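Long-range contact in HpcE (Thermus thermophilus, PDB 1WZO), which probably isomerises 2-hydroxyhepta-2,4-diene-1,7-dioate in the breakdown of aromatic compounds, as a member of the fumarylacetoacetate hydrolase family: residues 221-229 / 238-246. Numbering follows the deposited sequence.
Sequences QVRPGDVMR and LENPIEEEP
Ile242 projects from strand 238-244 into a pocket formed by Val222, Met228 and the backbone of the turn between them. Its CG1 lies anti to its own carbonyl carbon (chi1 -55°) and the chain then runs extended, carrying CD1 to Val222 CB at 3.6 Å, while CG2 faces Pro224 CA. Met228 reaches the same side chain by bending at its last torsion (chi3 -67°), which turns CE back to 3.6 Å from Ile242 CG1, the two side chains crossing at about a right angle. Tyr87 and Tyr96 close around this apolar cluster.

The backbones pair as an antiparallel hairpin. Met228 and Asn240 form a hydrogen-bonded pair, the Asn240 N to Met228 O bond being 2.7 Å long and in the carbonyl plane. Further along, Gly225 N donates to Ile242 O (2.8 Å) from above the carbonyl plane, fastening the type II beta turn from Arg223 to Asp226 to the strand. Inside that turn, Arg223 N donates a 2.7 Å hydrogen bond to Asp226 OD2, from above the carboxylate plane.

On the face bearing Val227 and Glu239, Val227 CG1 rests on Glu239 CG at 3.7 Å; the glutamate carboxylate is held by a salt bridge to Lys82, whereas Arg229 pairs with Glu231. Within the turn, the Pro224 ring packs on Glu244, its CG 3.5 Å from Glu244 CG.

Replacing Ile242 with an alanine would probably open a gap between Val222 and Met228 and take away the carbon against which the methionine methyl rests. Backbone bonds thus set the register, while apolar contacts through Ile242 join the hairpin to Val222, just ahead of the turn.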
ATOM      1  N   GLN B 221      15.315  25.302  21.967  1.00 27.29           N
ATOM      2  CA  GLN B 221      16.303  24.250  22.160  1.00 27.95           C
ATOM      3  C   GLN B 221      15.820  23.212  23.168  1.00 27.71           C
ATOM      4  O   GLN B 221      15.262  23.552  24.214  1.00 27.59           O
ATOM      5  CB  GLN B 221      17.644  24.841  22.604  1.00 29.01           C
ATOM      6  CG  GLN B 221      18.676  23.792  22.989  1.00 30.74           C
ATOM      7  CD  GLN B 221      20.091  24.341  23.008  1.00 33.83           C
ATOM      8  OE1 GLN B 221      20.307  25.521  23.290  1.00 34.70           O
ATOM      9  NE2 GLN B 221      21.063  23.483  22.719  1.00 32.09           N
ATOM     10  N   VAL B 222      16.029  21.941  22.839  1.00 24.96           N
ATOM     11  CA  VAL B 222      15.605  20.857  23.711  1.00 23.68           C
ATOM     12  C   VAL B 222      16.755  19.898  23.990  1.00 24.36           C
ATOM     13  O   VAL B 222      17.728  19.850  23.243  1.00 25.64           O
ATOM     14  CB  VAL B 222      14.424  20.087  23.091  1.00 24.33           C
ATOM     15  CG1 VAL B 222      13.193  20.984  23.050  1.00 22.89           C
ATOM     16  CG2 VAL B 222      14.781  19.624  21.685  1.00 20.90           C
ATOM     17  N   ARG B 223      16.639  19.140  25.074  1.00 25.30           N
ATOM     18  CA  ARG B 223      17.686  18.205  25.455  1.00 26.32           C
ATOM     19  C   ARG B 223      17.124  16.862  25.911  1.00 25.22           C
ATOM     20  O   ARG B 223      15.926  16.733  26.174  1.00 26.24           O
ATOM     21  CB  ARG B 223      18.528  18.820  26.576  1.00 29.43           C
ATOM     22  CG  ARG B 223      19.108  20.179  26.223  1.00 31.23           C
ATOM     23  CD  ARG B 223      19.889  20.762  27.387  1.00 37.15           C
ATOM     24  NE  ARG B 223      20.467  22.063  27.062  1.00 38.86           N
ATOM     25  CZ  ARG B 223      19.758  23.157  26.800  1.00 41.18           C
ATOM     26  NH1 ARG B 223      18.430  23.118  26.823  1.00 41.07           N
ATOM     27  NH2 ARG B 223      20.380  24.293  26.510  1.00 41.91           N
ATOM     28  N   PRO B 224      17.984  15.835  26.000  1.00 24.67           N
ATOM     29  CA  PRO B 224      17.530  14.512  26.433  1.00 26.07           C
ATOM     30  C   PRO B 224      16.783  14.624  27.759  1.00 26.34           C
ATOM     31  O   PRO B 224      17.229  15.325  28.666  1.00 26.97           O
ATOM     32  CB  PRO B 224      18.834  13.731  26.572  1.00 25.88           C
ATOM     33  CG  PRO B 224      19.688  14.329  25.501  1.00 25.41           C
ATOM     34  CD  PRO B 224      19.420  15.812  25.665  1.00 25.63           C
ATOM     35  N   GLY B 225      15.647  13.943  27.865  1.00 26.27           N
ATOM     36  CA  GLY B 225      14.877  13.993  29.092  1.00 26.53           C
ATOM     37  C   GLY B 225      13.712  14.965  29.047  1.00 25.54           C
ATOM     38  O   GLY B 225      12.751  14.819  29.803  1.00 27.36           O
ATOM     39  N   ASP B 226      13.785  15.960  28.169  1.00 26.21           N
ATOM     40  CA  ASP B 226      12.702  16.932  28.060  1.00 26.56           C
ATOM     41  C   ASP B 226      11.445  16.304  27.483  1.00 27.52           C
ATOM     42  O   ASP B 226      11.514  15.349  26.707  1.00 28.01           O
ATOM     43  CB  ASP B 226      13.099  18.109  27.165  1.00 27.86           C
ATOM     44  CG  ASP B 226      14.161  18.988  27.784  1.00 29.07           C
ATOM     45  OD1 ASP B 226      14.318  18.944  29.024  1.00 28.86           O
ATOM     46  OD2 ASP B 226      14.828  19.734  27.028  1.00 28.60           O
ATOM     47  N   VAL B 227      10.297  16.851  27.872  1.00 25.97           N
ATOM     48  CA  VAL B 227       9.008  16.393  27.378  1.00 25.06           C
ATOM     49  C   VAL B 227       8.414  17.565  26.609  1.00 25.22           C
ATOM     50  O   VAL B 227       8.090  18.605  27.186  1.00 23.75           O
ATOM     51  CB  VAL B 227       8.062  15.990  28.534  1.00 25.89           C
ATOM     52  CG1 VAL B 227       6.701  15.590  27.981  1.00 25.09           C
ATOM     53  CG2 VAL B 227       8.668  14.830  29.315  1.00 26.08           C
ATOM     54  N   MET B 228       8.296  17.406  25.297  1.00 23.25           N
ATOM     55  CA  MET B 228       7.760  18.465  24.459  1.00 23.96           C
ATOM     56  C   MET B 228       6.259  18.323  24.272  1.00 24.68           C
ATOM     57  O   MET B 228       5.760  17.238  23.957  1.00 26.89           O
ATOM     58  CB  MET B 228       8.449  18.451  23.091  1.00 22.38           C
ATOM     59  CG  MET B 228       9.960  18.596  23.157  1.00 22.63           C
ATOM     60  SD  MET B 228      10.747  18.365  21.541  1.00 20.65           S
ATOM     61  CE  MET B 228      10.400  16.635  21.276  1.00 19.83           C
ATOM     62  N   ARG B 229       5.538  19.420  24.487  1.00 25.17           N
ATOM     63  CA  ARG B 229       4.095  19.420  24.301  1.00 24.21           C
ATOM     64  C   ARG B 229       3.741  20.609  23.425  1.00 24.63           C
ATOM     65  O   ARG B 229       3.836  21.766  23.847  1.00 24.33           O
ATOM     66  CB  ARG B 229       3.353  19.523  25.637  1.00 26.19           C
ATOM     67  CG  ARG B 229       1.854  19.286  25.503  1.00 27.63           C
ATOM     68  CD  ARG B 229       1.145  19.472  26.830  1.00 33.09           C
ATOM     69  NE  ARG B 229       1.120  20.872  27.241  1.00 35.28           N
ATOM     70  CZ  ARG B 229       1.270  21.285  28.495  1.00 38.41           C
ATOM     71  NH1 ARG B 229       1.464  20.404  29.467  1.00 38.99           N
ATOM     72  NH2 ARG B 229       1.213  22.581  28.780  1.00 39.07           N
ATOM     73  N   LEU B 238       0.121  17.678  21.171  1.00 21.50           N
ATOM     74  CA  LEU B 238       1.023  16.617  20.727  1.00 21.16           C
ATOM     75  C   LEU B 238       2.192  16.604  21.698  1.00 19.84           C
ATOM     76  O   LEU B 238       2.937  17.578  21.795  1.00 22.81           O
ATOM     77  CB  LEU B 238       1.515  16.914  19.307  1.00 20.83           C
ATOM     78  CG  LEU B 238       2.556  15.996  18.653  1.00 19.01           C
ATOM     79  CD1 LEU B 238       1.982  14.597  18.454  1.00 16.76           C
ATOM     80  CD2 LEU B 238       2.959  16.602  17.299  1.00 19.10           C
ATOM     81  N   GLU B 239       2.355  15.496  22.411  1.00 21.06           N
ATOM     82  CA  GLU B 239       3.411  15.386  23.402  1.00 21.52           C
ATOM     83  C   GLU B 239       4.423  14.272  23.156  1.00 21.26           C
ATOM     84  O   GLU B 239       4.052  13.119  22.913  1.00 19.77           O
ATOM     85  CB  GLU B 239       2.779  15.208  24.780  1.00 22.28           C
ATOM     86  CG  GLU B 239       3.765  14.940  25.893  1.00 24.63           C
ATOM     87  CD  GLU B 239       3.073  14.734  27.219  1.00 28.49           C
ATOM     88  OE1 GLU B 239       2.690  15.741  27.850  1.00 30.31           O
ATOM     89  OE2 GLU B 239       2.899  13.565  27.620  1.00 28.73           O
ATOM     90  N   ASN B 240       5.703  14.627  23.232  1.00 18.79           N
ATOM     91  CA  ASN B 240       6.769  13.654  23.026  1.00 20.67           C
ATOM     92  C   ASN B 240       7.994  13.882  23.892  1.00 20.15           C
ATOM     93  O   ASN B 240       8.527  14.993  23.967  1.00 19.43           O
ATOM     94  CB  ASN B 240       7.240  13.636  21.565  1.00 19.28           C
ATOM     95  CG  ASN B 240       6.120  13.397  20.589  1.00 17.02           C
ATOM     96  OD1 ASN B 240       5.475  14.335  20.130  1.00 18.01           O
ATOM     97  ND2 ASN B 240       5.874  12.135  20.270  1.00 19.48           N
ATOM     98  N   PRO B 241       8.448  12.826  24.576  1.00 21.15           N
ATOM     99  CA  PRO B 241       9.633  12.943  25.420  1.00 21.84           C
ATOM    100  C   PRO B 241      10.843  12.684  24.518  1.00 25.26           C
ATOM    101  O   PRO B 241      10.693  12.161  23.407  1.00 22.09           O
ATOM    102  CB  PRO B 241       9.423  11.854  26.462  1.00 21.64           C
ATOM    103  CG  PRO B 241       8.693  10.796  25.698  1.00 21.82           C
ATOM    104  CD  PRO B 241       7.704  11.586  24.871  1.00 21.34           C
ATOM    105  N   ILE B 242      12.025  13.054  24.994  1.00 25.37           N
ATOM    106  CA  ILE B 242      13.259  12.871  24.239  1.00 27.13           C
ATOM    107  C   ILE B 242      14.222  11.966  25.001  1.00 29.21           C
ATOM    108  O   ILE B 242      14.381  12.099  26.214  1.00 30.11           O
ATOM    109  CB  ILE B 242      13.965  14.214  24.009  1.00 27.72           C
ATOM    110  CG1 ILE B 242      13.008  15.194  23.334  1.00 25.95           C
ATOM    111  CG2 ILE B 242      15.220  14.003  23.175  1.00 28.04           C
ATOM    112  CD1 ILE B 242      13.556  16.595  23.231  1.00 24.20           C
ATOM    113  N   GLU B 243      14.852  11.043  24.281  1.00 29.49           N
ATOM    114  CA  GLU B 243      15.814  10.115  24.864  1.00 30.14           C
ATOM    115  C   GLU B 243      17.049  10.109  23.971  1.00 30.73           C
ATOM    116  O   GLU B 243      16.967  10.435  22.786  1.00 28.28           O
ATOM    117  CB  GLU B 243      15.236   8.695  24.924  1.00 30.10           C
ATOM    118  CG  GLU B 243      14.300   8.405  26.083  1.00 30.08           C
ATOM    119  CD  GLU B 243      13.740   6.994  26.020  1.00 31.07           C
ATOM    120  OE1 GLU B 243      14.383   6.133  25.381  1.00 32.93           O
ATOM    121  OE2 GLU B 243      12.667   6.735  26.613  1.00 28.78           O
ATOM    122  N   GLU B 244      18.192   9.744  24.537  1.00 32.76           N
ATOM    123  CA  GLU B 244      19.419   9.688  23.759  1.00 35.80           C
ATOM    124  C   GLU B 244      19.440   8.399  22.953  1.00 37.62           C
ATOM    125  O   GLU B 244      18.836   7.400  23.349  1.00 36.33           O
ATOM    126  CB  GLU B 244      20.639   9.732  24.673  1.00 38.69           C
ATOM    127  CG  GLU B 244      20.776  11.017  25.453  1.00 43.18           C
ATOM    128  CD  GLU B 244      22.201  11.514  25.481  1.00 45.59           C
ATOM    129  OE1 GLU B 244      22.738  11.823  24.393  1.00 46.54           O
ATOM    130  OE2 GLU B 244      22.784  11.591  26.584  1.00 47.26           O
ATOM    131  N   GLU B 245      20.130   8.422  21.818  1.00 39.89           N
ATOM    132  CA  GLU B 245      20.220   7.239  20.978  1.00 42.23           C
ATOM    133  C   GLU B 245      20.956   6.156  21.752  1.00 44.70           C
ATOM    134  O   GLU B 245      21.720   6.452  22.674  1.00 44.80           O
ATOM    135  CB  GLU B 245      20.974   7.557  19.687  1.00 42.70           C
ATOM    136  CG  GLU B 245      20.382   8.712  18.908  1.00 43.04           C
ATOM    137  CD  GLU B 245      21.081   8.952  17.585  1.00 44.42           C
ATOM    138  OE1 GLU B 245      22.325   9.097  17.574  1.00 42.02           O
ATOM    139  OE2 GLU B 245      20.377   9.005  16.553  1.00 45.66           O
ATOM    140  N   PRO B 246      20.731   4.884  21.392  1.00 46.93           N
ATOM    141  CA  PRO B 246      21.393   3.772  22.075  1.00 48.36           C
ATOM    142  C   PRO B 246      22.910   3.925  22.090  1.00 49.09           C
ATOM    143  O   PRO B 246      23.497   3.802  23.187  1.00 50.10           O
ATOM    144  CB  PRO B 246      20.926   2.552  21.279  1.00 48.92           C
ATOM    145  CG  PRO B 246      20.669   3.110  19.910  1.00 48.02           C
ATOM    146  CD  PRO B 246      19.964   4.401  20.231  1.00 47.77           C
ATOM    147  OXT PRO B 246      23.491   4.168  21.009  1.00 50.02           O
TER